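PDB 5GKD: AlyGC from Glaciecola chathamensis, which cleaves the polysaccharide alginate as a lyase of polysaccharide lyase family 6, probably by beta-elimination. Local coordinates for residues 59-64 with 79-84; 88-93 with 123-128; 110-115 with 139-144; 117-122 with 175-180. One frame throughout, in Å; residues are numbered along the deposited sequence.

Contact 1 of 4, residues 59-64 with 79-84; sequences FLTGQS and VFKDGY
With CG wedged between the backbone N and the carbonyl carbon (chi1 73°) and the chain extended beyond it, K81 sends its ammonium over the ring of F59. The two belong to adjacent parallel strands, 58-62 and 73-81, on successive coils of a right-handed beta-helix of the pectate-lyase kind. K81 NZ stands 3.9 Å from the centroid of the F59 ring, a cation-pi contact displaced toward the rim, while K81 CE rests 3.4 Å from F59 CD1. V79 packs obliquely against the same ring. On the face carrying L60 and F80 the side chains run side by side, and L60 CB makes a CH-pi contact over the F80 ring. The ladder starts with L60 N to V79 O at 2.8 Å; the next bond, K81 N to L60 O, is weak. A beta bulge then shifts the register by one residue, and G62 N bonds D82 O while G62 O accepts Y84 N. At G83 a side chain would run into G62 O. Beyond the bulge Q63, bent at chi2 (58°), lays its amide over the tyrosine ring, the two planes 39° apart. An alanine at Y84 would probably leave that amide without its aromatic floor and freer to turn, although the backbone acceptor would remain. Q63 NE2 sits 3.2 Å above the centre of the Y84 ring and also donates to Y84 O at 3.2 Å, with the acceptor close to the amide plane.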
loop_
_atom_site.group_PDB
_atom_site.type_symbol
_atom_site.label_atom_id
_atom_site.label_comp_id
_atom_site.label_asym_id
_atom_site.label_seq_id
_atom_site.Cartn_x
_atom_site.Cartn_y
_atom_site.Cartn_z
ATOM N N PHE A 59 1.047 33.126 -5.147
ATOM C CA PHE A 59 0.796 31.705 -5.026
ATOM C C PHE A 59 1.109 31.265 -3.614
ATOM O O PHE A 59 2.141 31.650 -3.058
ATOM C CB PHE A 59 1.659 30.922 -6.018
ATOM C CG PHE A 59 1.471 31.348 -7.428
ATOM C CD1 PHE A 59 0.369 30.920 -8.149
ATOM C CD2 PHE A 59 2.384 32.191 -8.039
ATOM C CE1 PHE A 59 0.187 31.308 -9.452
ATOM C CE2 PHE A 59 2.197 32.590 -9.350
ATOM C CZ PHE A 59 1.095 32.145 -10.055
ATOM N N LEU A 60 0.229 30.462 -3.046
ATOM C CA LEU A 60 0.463 29.811 -1.768
ATOM C C LEU A 60 0.604 28.326 -2.057
ATOM O O LEU A 60 -0.359 27.679 -2.480
ATOM C CB LEU A 60 -0.659 30.092 -0.775
ATOM C CG LEU A 60 -0.430 31.359 0.046
ATOM C CD1 LEU A 60 -0.556 32.569 -0.830
ATOM C CD2 LEU A 60 -1.362 31.461 1.227
ATOM N N THR A 61 1.800 27.791 -1.823
ATOM C CA THR A 61 2.173 26.463 -2.287
ATOM C C THR A 61 2.663 25.606 -1.120
ATOM O O THR A 61 2.789 26.060 0.019
ATOM C CB THR A 61 3.255 26.532 -3.375
ATOM O OG1 THR A 61 4.494 27.003 -2.813
ATOM C CG2 THR A 61 2.823 27.450 -4.504
ATOM N N GLY A 62 2.940 24.348 -1.420
ATOM C CA GLY A 62 3.352 23.430 -0.373
ATOM C C GLY A 62 2.253 23.264 0.649
ATOM O O GLY A 62 1.063 23.246 0.320
ATOM N N GLN A 63 2.649 23.166 1.918
ATOM C CA GLN A 63 1.691 22.947 3.003
ATOM C C GLN A 63 1.224 24.294 3.544
ATOM O O GLN A 63 1.511 24.685 4.669
ATOM C CB GLN A 63 2.288 22.058 4.086
ATOM C CG GLN A 63 2.193 20.580 3.739
ATOM C CD GLN A 63 2.890 20.272 2.420
ATOM O OE1 GLN A 63 4.120 20.216 2.359
ATOM N NE2 GLN A 63 2.117 20.131 1.354
ATOM N N SER A 64 0.489 25.005 2.686
ATOM C CA SER A 64 -0.127 26.289 2.977
ATOM C C SER A 64 -1.612 26.091 3.229
ATOM O O SER A 64 -2.212 25.117 2.771
ATOM C CB SER A 64 0.055 27.267 1.816
ATOM O OG SER A 64 1.392 27.648 1.640
ATOM N N VAL A 79 -3.906 32.407 -5.059
ATOM C CA VAL A 79 -3.950 31.139 -5.775
ATOM C C VAL A 79 -3.270 30.087 -4.905
ATOM O O VAL A 79 -2.078 30.218 -4.593
ATOM C CB VAL A 79 -3.257 31.218 -7.142
ATOM C CG1 VAL A 79 -3.308 29.850 -7.841
ATOM C CG2 VAL A 79 -3.896 32.294 -8.020
ATOM N N PHE A 80 -4.018 29.053 -4.510
ATOM C CA PHE A 80 -3.430 27.862 -3.910
ATOM C C PHE A 80 -3.201 26.832 -5.012
ATOM O O PHE A 80 -4.133 26.469 -5.733
ATOM C CB PHE A 80 -4.305 27.260 -2.808
ATOM C CG PHE A 80 -4.546 28.166 -1.635
ATOM C CD1 PHE A 80 -5.459 29.217 -1.721
ATOM C CD2 PHE A 80 -3.902 27.948 -0.439
ATOM C CE1 PHE A 80 -5.679 30.063 -0.644
ATOM C CE2 PHE A 80 -4.125 28.780 0.648
ATOM C CZ PHE A 80 -5.016 29.833 0.545
ATOM N N LYS A 81 -1.960 26.372 -5.137
ATOM C CA LYS A 81 -1.572 25.370 -6.122
ATOM C C LYS A 81 -0.265 24.756 -5.651
ATOM O O LYS A 81 0.375 25.265 -4.730
ATOM C CB LYS A 81 -1.416 25.983 -7.520
ATOM C CG LYS A 81 -0.163 26.840 -7.663
ATOM C CD LYS A 81 0.034 27.312 -9.097
ATOM C CE LYS A 81 1.434 27.866 -9.281
ATOM N NZ LYS A 81 1.677 28.396 -10.657
ATOM N N ASP A 82 0.134 23.668 -6.310
ATOM C CA ASP A 82 1.400 22.973 -6.033
ATOM C C ASP A 82 1.562 22.680 -4.547
ATOM O O ASP A 82 2.592 22.978 -3.946
ATOM C CB ASP A 82 2.601 23.771 -6.545
ATOM C CG ASP A 82 2.554 24.016 -8.041
ATOM O OD1 ASP A 82 1.972 23.201 -8.779
ATOM O OD2 ASP A 82 3.114 25.032 -8.480
ATOM N N GLY A 83 0.531 22.102 -3.946
ATOM C CA GLY A 83 0.622 21.728 -2.549
ATOM C C GLY A 83 -0.664 21.119 -2.038
ATOM O O GLY A 83 -1.473 20.601 -2.811
ATOM N N TYR A 84 -0.829 21.166 -0.717
ATOM C CA TYR A 84 -2.007 20.618 -0.063
ATOM C C TYR A 84 -1.955 20.995 1.410
ATOM O O TYR A 84 -0.874 21.145 1.985
ATOM C CB TYR A 84 -2.118 19.097 -0.242
ATOM C CG TYR A 84 -0.891 18.318 0.199
ATOM C CD1 TYR A 84 0.188 18.149 -0.650
ATOM C CD2 TYR A 84 -0.821 17.746 1.455
ATOM C CE1 TYR A 84 1.293 17.437 -0.258
ATOM C CE2 TYR A 84 0.287 17.037 1.855
ATOM C CZ TYR A 84 1.341 16.889 0.990
ATOM O OH TYR A 84 2.446 16.187 1.375
#

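Contact 2 of 4, residues 88-93 with 123-128; sequences GEVIAF and DSWVMV
Two successive coils of the beta-helix meet here through parallel strands 89-92 and 124-128, in register from G88 beside D123 to F93 beside V128. The ladder begins with S124 N to G88 O and V90 N to S124 O. Where both chains turn a corner, I91 N reaches W125 O at 2.8 Å; M127 N to I91 O and F93 N to M127 O follow. The corners coincide at V90 and W125, a stacking of equivalent turns that belongs to the parallel beta-helix, and V90 CG2 lies 3.5 Å from W125 CD1. I111 of strand 105-112 packs against both side chains. On the face shared by E89, A92 and M127, the side chains of E89 and M127 cross at about a right angle; M127 CG, anti to the carbonyl carbon (chi1 -63°), meets E89 CG at 3.3 Å. At the far end V128 CG1 lies over one face of the F93 ring, a CH-pi contact 4.3 Å from its centroid, while M127 O approaches the ring edge in plane. An alanine at F93 would probably open a gap beside V128, leaving the valine methyl without its aromatic partner. D123 OD1 forms a salt bridge with K143 NZ and accepts a hydrogen bond from N145 ND2.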
loop_
_atom_site.group_PDB
_atom_site.type_symbol
_atom_site.label_atom_id
_atom_site.label_comp_id
_atom_site.label_asym_id
_atom_site.label_seq_id
_atom_site.Cartn_x
_atom_site.Cartn_y
_atom_site.Cartn_z
ATOM N N GLY A 88 -7.001 19.949 8.361
ATOM C CA GLY A 88 -8.199 19.369 7.802
ATOM C C GLY A 88 -8.780 20.137 6.640
ATOM O O GLY A 88 -9.618 19.589 5.921
ATOM N N GLU A 89 -8.347 21.384 6.430
ATOM C CA GLU A 89 -8.995 22.272 5.471
ATOM C C GLU A 89 -7.970 23.212 4.861
ATOM O O GLU A 89 -7.029 23.631 5.526
ATOM C CB GLU A 89 -10.096 23.138 6.107
ATOM C CG GLU A 89 -10.974 22.457 7.117
ATOM C CD GLU A 89 -10.353 22.332 8.488
ATOM O OE1 GLU A 89 -9.541 23.203 8.871
ATOM O OE2 GLU A 89 -10.689 21.348 9.180
ATOM N N VAL A 90 -8.200 23.585 3.604
ATOM C CA VAL A 90 -7.387 24.622 2.974
ATOM C C VAL A 90 -7.806 26.004 3.447
ATOM O O VAL A 90 -6.968 26.806 3.872
ATOM C CB VAL A 90 -7.477 24.516 1.445
ATOM C CG1 VAL A 90 -6.563 25.547 0.801
ATOM C CG2 VAL A 90 -7.124 23.115 1.008
ATOM N N ILE A 91 -9.101 26.311 3.345
ATOM C CA ILE A 91 -9.679 27.584 3.765
ATOM C C ILE A 91 -10.754 27.311 4.808
ATOM O O ILE A 91 -11.739 26.621 4.525
ATOM C CB ILE A 91 -10.295 28.348 2.590
ATOM C CG1 ILE A 91 -9.271 28.610 1.494
ATOM C CG2 ILE A 91 -10.919 29.664 3.084
ATOM C CD1 ILE A 91 -9.885 29.324 0.321
ATOM N N ALA A 92 -10.599 27.886 5.993
ATOM C CA ALA A 92 -11.568 27.713 7.072
ATOM C C ALA A 92 -11.961 29.061 7.649
ATOM O O ALA A 92 -11.100 29.910 7.917
ATOM C CB ALA A 92 -11.012 26.839 8.187
ATOM N N PHE A 93 -13.264 29.250 7.855
ATOM C CA PHE A 93 -13.794 30.463 8.463
ATOM C C PHE A 93 -13.772 30.364 9.985
ATOM O O PHE A 93 -14.760 30.655 10.669
ATOM C CB PHE A 93 -15.208 30.728 7.950
ATOM C CG PHE A 93 -15.262 31.288 6.557
ATOM C CD1 PHE A 93 -15.104 30.463 5.449
ATOM C CD2 PHE A 93 -15.518 32.633 6.351
ATOM C CE1 PHE A 93 -15.166 30.979 4.178
ATOM C CE2 PHE A 93 -15.594 33.149 5.072
ATOM C CZ PHE A 93 -15.406 32.320 3.989
ATOM N N ASP A 123 -9.566 15.444 3.193
ATOM C CA ASP A 123 -9.617 16.825 3.650
ATOM C C ASP A 123 -10.762 17.527 2.925
ATOM O O ASP A 123 -11.468 16.933 2.115
ATOM C CB ASP A 123 -8.275 17.554 3.446
ATOM C CG ASP A 123 -7.860 17.666 1.966
ATOM O OD1 ASP A 123 -8.649 17.339 1.043
ATOM O OD2 ASP A 123 -6.716 18.091 1.719
ATOM N N SER A 124 -10.950 18.798 3.235
ATOM C CA SER A 124 -11.909 19.636 2.544
ATOM C C SER A 124 -11.186 20.895 2.118
ATOM O O SER A 124 -10.184 21.275 2.722
ATOM C CB SER A 124 -13.094 19.982 3.426
ATOM O OG SER A 124 -14.021 18.915 3.477
ATOM N N TRP A 125 -11.681 21.533 1.069
ATOM C CA TRP A 125 -10.976 22.719 0.608
ATOM C C TRP A 125 -11.513 23.995 1.235
ATOM O O TRP A 125 -10.726 24.902 1.531
ATOM C CB TRP A 125 -11.019 22.806 -0.914
ATOM C CG TRP A 125 -9.997 21.916 -1.561
ATOM C CD1 TRP A 125 -9.149 21.032 -0.929
ATOM C CD2 TRP A 125 -9.685 21.840 -2.953
ATOM N NE1 TRP A 125 -8.362 20.393 -1.854
ATOM C CE2 TRP A 125 -8.661 20.883 -3.099
ATOM C CE3 TRP A 125 -10.181 22.476 -4.093
ATOM C CZ2 TRP A 125 -8.127 20.563 -4.336
ATOM C CZ3 TRP A 125 -9.655 22.141 -5.314
ATOM C CH2 TRP A 125 -8.645 21.203 -5.429
ATOM N N VAL A 126 -12.828 24.094 1.446
ATOM C CA VAL A 126 -13.438 25.254 2.084
ATOM C C VAL A 126 -14.418 24.779 3.149
ATOM O O VAL A 126 -15.308 23.978 2.857
ATOM C CB VAL A 126 -14.158 26.149 1.053
ATOM C CG1 VAL A 126 -14.679 27.403 1.707
ATOM C CG2 VAL A 126 -13.230 26.479 -0.127
ATOM N N MET A 127 -14.280 25.299 4.371
ATOM C CA MET A 127 -15.198 25.018 5.471
ATOM C C MET A 127 -15.677 26.328 6.060
ATOM O O MET A 127 -14.860 27.135 6.514
ATOM C CB MET A 127 -14.542 24.174 6.567
ATOM C CG MET A 127 -14.125 22.809 6.091
ATOM S SD MET A 127 -15.479 21.686 5.739
ATOM C CE MET A 127 -15.945 21.216 7.337
ATOM N N VAL A 128 -17.000 26.528 6.082
ATOM C CA VAL A 128 -17.598 27.766 6.576
ATOM C C VAL A 128 -18.137 27.530 7.980
ATOM O O VAL A 128 -18.855 26.552 8.219
ATOM C CB VAL A 128 -18.712 28.265 5.639
ATOM C CG1 VAL A 128 -19.017 29.739 5.923
ATOM C CG2 VAL A 128 -18.302 28.110 4.201
#

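Contact 3 of 4, residues 110-115 with 139-144; sequences VIDNFS and HLVGKR
The side-chain oxygen of N113 takes a 2.7 Å hydrogen bond from R144 NH1 just where the parallel strands 105-112 and 134-141 give way to loops. N113 OD1 receives the donor in its carbonyl plane, but the N-H is bent to 134° and the acceptor lies tilted from the guanidinium plane; the amide and guanidinium planes stand 49° apart. The other end of the same amide is held within its own segment: N113 ND2 donates to D112 OD1 at 2.9 Å, almost straight and in the amide plane. Both ends together fix the flip of the amide. S115, with OG anti to the carbonyl carbon (chi1 -65°), accepts R144 N at 3.1 Å, and R144 CG lies against the same hydroxyl. Before the loops, two coils of the beta-helix are joined by I111 N to H139 O, V141 N to I111 O and N113 N to V141 O. I111 and L140 run side by side, with I111 CG1 3.6 Å from L140 CD2, on the face that packs against W125 and V126, probably the interior of the helix. V110, D112, H139 and V141 share the other face, where V141 CG1 touches D112 OD1 at 3.6 Å and Y427 bonds D112 OD2 and meets the H139 ring edge-to-face. G142 has positive phi, and a side chain there would strike N113 ND2. The D112 carboxylate accepts from the NH2 end of the amide while the arginine donates to its oxygen, a pairing that would probably polarise the amide and reinforce both bonds.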
loop_
_atom_site.group_PDB
_atom_site.type_symbol
_atom_site.label_atom_id
_atom_site.label_comp_id
_atom_site.label_asym_id
_atom_site.label_seq_id
_atom_site.Cartn_x
_atom_site.Cartn_y
_atom_site.Cartn_z
ATOM N N VAL A 110 -8.392 31.254 -6.010
ATOM C CA VAL A 110 -8.308 30.047 -6.808
ATOM C C VAL A 110 -7.719 28.948 -5.937
ATOM O O VAL A 110 -6.722 29.170 -5.240
ATOM C CB VAL A 110 -7.428 30.269 -8.051
ATOM C CG1 VAL A 110 -7.237 28.977 -8.806
ATOM C CG2 VAL A 110 -7.991 31.362 -8.947
ATOM N N ILE A 111 -8.311 27.763 -5.990
ATOM C CA ILE A 111 -7.662 26.549 -5.524
ATOM C C ILE A 111 -7.622 25.588 -6.699
ATOM O O ILE A 111 -8.672 25.167 -7.198
ATOM C CB ILE A 111 -8.381 25.917 -4.327
ATOM C CG1 ILE A 111 -8.533 26.942 -3.195
ATOM C CG2 ILE A 111 -7.618 24.660 -3.896
ATOM C CD1 ILE A 111 -9.198 26.394 -1.937
ATOM N N ASP A 112 -6.415 25.237 -7.135
ATOM C CA ASP A 112 -6.197 24.518 -8.390
ATOM C C ASP A 112 -5.368 23.274 -8.097
ATOM O O ASP A 112 -4.149 23.358 -7.895
ATOM C CB ASP A 112 -5.500 25.425 -9.403
ATOM C CG ASP A 112 -5.309 24.768 -10.742
ATOM O OD1 ASP A 112 -5.597 23.570 -10.876
ATOM O OD2 ASP A 112 -4.853 25.452 -11.673
ATOM N N ASN A 113 -6.035 22.128 -8.061
ATOM C CA ASN A 113 -5.366 20.841 -7.926
ATOM C C ASN A 113 -4.442 20.800 -6.712
ATOM O O ASN A 113 -3.365 20.207 -6.748
ATOM C CB ASN A 113 -4.607 20.495 -9.211
ATOM C CG ASN A 113 -5.515 19.864 -10.237
ATOM O OD1 ASN A 113 -5.720 18.655 -10.229
ATOM N ND2 ASN A 113 -6.109 20.689 -11.091
ATOM N N PHE A 114 -4.892 21.412 -5.623
ATOM C CA PHE A 114 -4.223 21.449 -4.319
ATOM C C PHE A 114 -4.537 20.199 -3.497
ATOM O O PHE A 114 -4.967 20.281 -2.340
ATOM C CB PHE A 114 -4.675 22.712 -3.591
ATOM C CG PHE A 114 -3.701 23.256 -2.599
ATOM C CD1 PHE A 114 -2.516 23.837 -3.023
ATOM C CD2 PHE A 114 -4.009 23.272 -1.254
ATOM C CE1 PHE A 114 -1.637 24.388 -2.109
ATOM C CE2 PHE A 114 -3.139 23.828 -0.324
ATOM C CZ PHE A 114 -1.941 24.377 -0.753
ATOM N N SER A 115 -4.345 19.024 -4.093
ATOM C CA SER A 115 -4.868 17.784 -3.533
ATOM C C SER A 115 -3.835 17.068 -2.684
ATOM O O SER A 115 -2.652 17.031 -3.023
ATOM C CB SER A 115 -5.323 16.824 -4.635
ATOM O OG SER A 115 -6.395 17.358 -5.343
ATOM N N HIS A 139 -12.748 30.051 -7.527
ATOM C CA HIS A 139 -12.434 29.133 -8.626
ATOM C C HIS A 139 -11.761 27.903 -8.016
ATOM O O HIS A 139 -10.576 27.952 -7.662
ATOM C CB HIS A 139 -11.548 29.850 -9.640
ATOM C CG HIS A 139 -11.062 29.010 -10.780
ATOM N ND1 HIS A 139 -11.090 29.457 -12.084
ATOM C CD2 HIS A 139 -10.466 27.793 -10.813
ATOM C CE1 HIS A 139 -10.569 28.537 -12.876
ATOM N NE2 HIS A 139 -10.173 27.521 -12.127
ATOM N N LEU A 140 -12.521 26.810 -7.885
ATOM C CA LEU A 140 -12.058 25.574 -7.267
ATOM C C LEU A 140 -12.102 24.449 -8.288
ATOM O O LEU A 140 -13.186 24.036 -8.713
ATOM C CB LEU A 140 -12.916 25.201 -6.063
ATOM C CG LEU A 140 -13.177 26.360 -5.113
ATOM C CD1 LEU A 140 -14.055 25.919 -3.958
ATOM C CD2 LEU A 140 -11.837 26.886 -4.616
ATOM N N VAL A 141 -10.940 23.902 -8.625
ATOM C CA VAL A 141 -10.869 22.874 -9.649
ATOM C C VAL A 141 -9.894 21.778 -9.233
ATOM O O VAL A 141 -8.839 22.043 -8.646
ATOM C CB VAL A 141 -10.477 23.482 -11.014
ATOM C CG1 VAL A 141 -9.109 24.149 -10.926
ATOM C CG2 VAL A 141 -10.532 22.430 -12.085
ATOM N N GLY A 142 -10.267 20.540 -9.521
ATOM C CA GLY A 142 -9.331 19.440 -9.471
ATOM C C GLY A 142 -9.131 18.739 -8.144
ATOM O O GLY A 142 -8.067 18.162 -7.941
ATOM N N LYS A 143 -10.092 18.755 -7.232
ATOM C CA LYS A 143 -9.906 17.992 -5.998
ATOM C C LYS A 143 -10.014 16.503 -6.293
ATOM O O LYS A 143 -11.040 16.041 -6.795
ATOM C CB LYS A 143 -10.916 18.402 -4.933
ATOM C CG LYS A 143 -10.672 17.733 -3.585
ATOM C CD LYS A 143 -11.542 18.361 -2.495
ATOM C CE LYS A 143 -11.038 18.019 -1.073
ATOM N NZ LYS A 143 -11.113 16.569 -0.687
ATOM N N ARG A 144 -8.954 15.745 -5.990
ATOM C CA ARG A 144 -8.901 14.342 -6.379
ATOM C C ARG A 144 -9.139 13.382 -5.226
ATOM O O ARG A 144 -9.328 12.187 -5.468
ATOM C CB ARG A 144 -7.551 13.986 -7.019
ATOM C CG ARG A 144 -6.773 15.103 -7.633
ATOM C CD ARG A 144 -7.340 15.659 -8.933
ATOM N NE ARG A 144 -7.163 14.818 -10.084
ATOM C CZ ARG A 144 -6.926 15.256 -11.317
ATOM N NH1 ARG A 144 -6.783 16.548 -11.590
ATOM N NH2 ARG A 144 -6.816 14.375 -12.276
#

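Contact 4 of 4, residues 117-122 with 175-180; sequences PEKFEQ and PILGSN. With PO4 (phosphate ion), chain H.
K119 NZ is gripped by L177 O at 2.6 Å and by N542 OD1, so the lysine ties two loops of the first beta-helix to a residue far along the chain. The donor is tilted 32° from the carbonyl plane of L177, and K119 CE lies 3.4 Å from that oxygen. A bend at chi3 (74°) swings CE out of the extended line of the lysine chain, which slides past the L177 side chain in the opposite direction. Next in sequence, F120 crosses L177 obliquely, F120 CZ being 3.8 Å from L177 CD2. S179 OG comes to the edge of the F120 ring, in its plane, 3.4 Å from CE2, and donates to N180 O. K119 and F120 occupy the middle of a type I beta turn from E118 to E121, in the loop that precedes strand 124-128. The opposing loop, 175-180, precedes strand 185-188 and carries N180, a calcium ligand together with E183, E212 and E214. A phosphate ion, probably from the crystallisation liquor, is near the N180 amide; N180 ND2 makes a weak 3.3 Å bond to its O2. From the last residue of the turn, E121 OE2 forms a salt bridge with R536 NH1 of the second subunit.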
loop_
_atom_site.group_PDB
_atom_site.type_symbol
_atom_site.label_atom_id
_atom_site.label_comp_id
_atom_site.label_asym_id
_atom_site.label_seq_id
_atom_site.Cartn_x
_atom_site.Cartn_y
_atom_site.Cartn_z
ATOM N N PRO A 117 -1.639 14.059 -1.509
ATOM C CA PRO A 117 -1.048 13.032 -2.384
ATOM C C PRO A 117 -1.780 11.694 -2.370
ATOM O O PRO A 117 -1.672 10.953 -3.352
ATOM C CB PRO A 117 0.390 12.875 -1.850
ATOM C CG PRO A 117 0.625 13.986 -0.943
ATOM C CD PRO A 117 -0.685 14.599 -0.535
ATOM N N GLU A 118 -2.489 11.337 -1.299
ATOM C CA GLU A 118 -3.230 10.075 -1.231
ATOM C C GLU A 118 -4.716 10.338 -1.391
ATOM O O GLU A 118 -5.280 11.140 -0.644
ATOM C CB GLU A 118 -3.002 9.341 0.098
ATOM C CG GLU A 118 -1.602 8.853 0.331
ATOM C CD GLU A 118 -1.475 8.026 1.601
ATOM O OE1 GLU A 118 -2.187 7.006 1.734
ATOM O OE2 GLU A 118 -0.672 8.420 2.476
ATOM N N LYS A 119 -5.358 9.628 -2.328
ATOM C CA LYS A 119 -6.776 9.868 -2.598
ATOM C C LYS A 119 -7.636 9.696 -1.356
ATOM O O LYS A 119 -8.621 10.417 -1.192
ATOM C CB LYS A 119 -7.291 8.946 -3.714
ATOM C CG LYS A 119 -6.867 9.353 -5.128
ATOM C CD LYS A 119 -7.528 8.468 -6.196
ATOM C CE LYS A 119 -8.984 8.827 -6.347
ATOM N NZ LYS A 119 -9.739 7.773 -7.009
ATOM N N PHE A 120 -7.298 8.762 -0.467
ATOM C CA PHE A 120 -8.177 8.490 0.662
ATOM C C PHE A 120 -7.611 8.980 1.977
ATOM O O PHE A 120 -8.015 8.517 3.044
ATOM C CB PHE A 120 -8.552 7.010 0.670
ATOM C CG PHE A 120 -9.444 6.690 -0.475
ATOM C CD1 PHE A 120 -8.910 6.394 -1.709
ATOM C CD2 PHE A 120 -10.805 6.892 -0.369
ATOM C CE1 PHE A 120 -9.730 6.184 -2.793
ATOM C CE2 PHE A 120 -11.624 6.692 -1.448
ATOM C CZ PHE A 120 -11.093 6.344 -2.661
ATOM N N GLU A 121 -6.704 9.938 1.907
ATOM C CA GLU A 121 -6.403 10.813 3.027
ATOM C C GLU A 121 -7.299 12.032 2.849
ATOM O O GLU A 121 -7.064 12.859 1.962
ATOM C CB GLU A 121 -4.924 11.166 3.053
ATOM C CG GLU A 121 -4.413 11.669 4.381
ATOM C CD GLU A 121 -4.514 10.642 5.502
ATOM O OE1 GLU A 121 -4.829 11.045 6.636
ATOM O OE2 GLU A 121 -4.303 9.442 5.256
ATOM N N GLN A 122 -8.345 12.113 3.671
ATOM C CA GLN A 122 -9.455 13.041 3.494
ATOM C C GLN A 122 -9.142 14.455 3.976
ATOM O O GLN A 122 -8.552 14.650 5.039
ATOM C CB GLN A 122 -10.676 12.519 4.254
ATOM C CG GLN A 122 -11.805 13.518 4.356
ATOM C CD GLN A 122 -13.027 12.943 5.014
ATOM O OE1 GLN A 122 -14.112 13.508 4.925
ATOM N NE2 GLN A 122 -12.866 11.805 5.670
ATOM N N PRO A 175 -12.908 15.014 -10.708
ATOM C CA PRO A 175 -13.012 13.665 -11.267
ATOM C C PRO A 175 -13.678 12.719 -10.278
ATOM O O PRO A 175 -13.868 13.022 -9.099
ATOM C CB PRO A 175 -11.559 13.272 -11.557
ATOM C CG PRO A 175 -10.751 14.104 -10.573
ATOM C CD PRO A 175 -11.532 15.380 -10.346
ATOM N N ILE A 176 -14.073 11.563 -10.812
ATOM C CA ILE A 176 -14.681 10.514 -10.007
ATOM C C ILE A 176 -13.756 10.147 -8.857
ATOM O O ILE A 176 -12.547 9.967 -9.035
ATOM C CB ILE A 176 -14.981 9.295 -10.893
ATOM C CG1 ILE A 176 -16.006 9.658 -11.974
ATOM C CG2 ILE A 176 -15.441 8.111 -10.055
ATOM C CD1 ILE A 176 -16.080 8.644 -13.119
ATOM N N LEU A 177 -14.325 10.032 -7.662
ATOM C CA LEU A 177 -13.537 9.661 -6.495
ATOM C C LEU A 177 -13.323 8.157 -6.437
ATOM O O LEU A 177 -12.212 7.688 -6.178
ATOM C CB LEU A 177 -14.242 10.133 -5.227
ATOM C CG LEU A 177 -13.510 10.353 -3.902
ATOM C CD1 LEU A 177 -14.380 9.951 -2.715
ATOM C CD2 LEU A 177 -12.136 9.761 -3.816
ATOM N N GLY A 178 -14.381 7.391 -6.650
ATOM C CA GLY A 178 -14.321 5.961 -6.467
ATOM C C GLY A 178 -14.855 5.468 -5.144
ATOM O O GLY A 178 -14.553 4.334 -4.759
ATOM N N SER A 179 -15.627 6.281 -4.444
ATOM C CA SER A 179 -16.308 5.914 -3.210
ATOM C C SER A 179 -17.230 7.063 -2.845
ATOM O O SER A 179 -17.286 8.083 -3.538
ATOM C CB SER A 179 -15.335 5.630 -2.066
ATOM O OG SER A 179 -14.999 6.811 -1.375
ATOM N N ASN A 180 -17.941 6.900 -1.738
ATOM C CA ASN A 180 -18.647 8.021 -1.146
ATOM C C ASN A 180 -17.655 9.083 -0.668
ATOM O O ASN A 180 -16.474 8.821 -0.455
ATOM C CB ASN A 180 -19.527 7.550 0.011
ATOM C CG ASN A 180 -20.655 8.534 0.331
ATOM O OD1 ASN A 180 -21.296 8.439 1.372
ATOM N ND2 ASN A 180 -20.900 9.461 -0.565
HETATM P P PO4 H . -24.336 10.778 2.265
HETATM O O1 PO4 H . -24.994 12.059 1.826
HETATM O O2 PO4 H . -22.991 10.761 1.653
HETATM O O3 PO4 H . -25.190 9.567 1.804
HETATM O O4 PO4 H . -24.112 10.906 3.753
#

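Contacts 1, 2 and 3 are strand-on-strand ladders between successive coils of one beta-helix, whereas contact 4 joins two loops through side chains and one backbone carbonyl. Contacts 1 and 3 lie on neighbouring strands, 73-81 beside 105-112, probably hydrogen-bonded from F80 to V110 and D112; contact 2 belongs to another face and meets contact 3 where W125 packs on I111 and D123 pairs with K143. Contacts 2, 3 and 4 are mostly buried, while contact 1, whose cation-pi pair is partly exposed, is only partly so. Side-chain hydrogen bonds across contacts 1, 3 and 4 all involve loop residues, whereas those across contact 2 are all backbone; contact 4 also holds the calcium ligand N180.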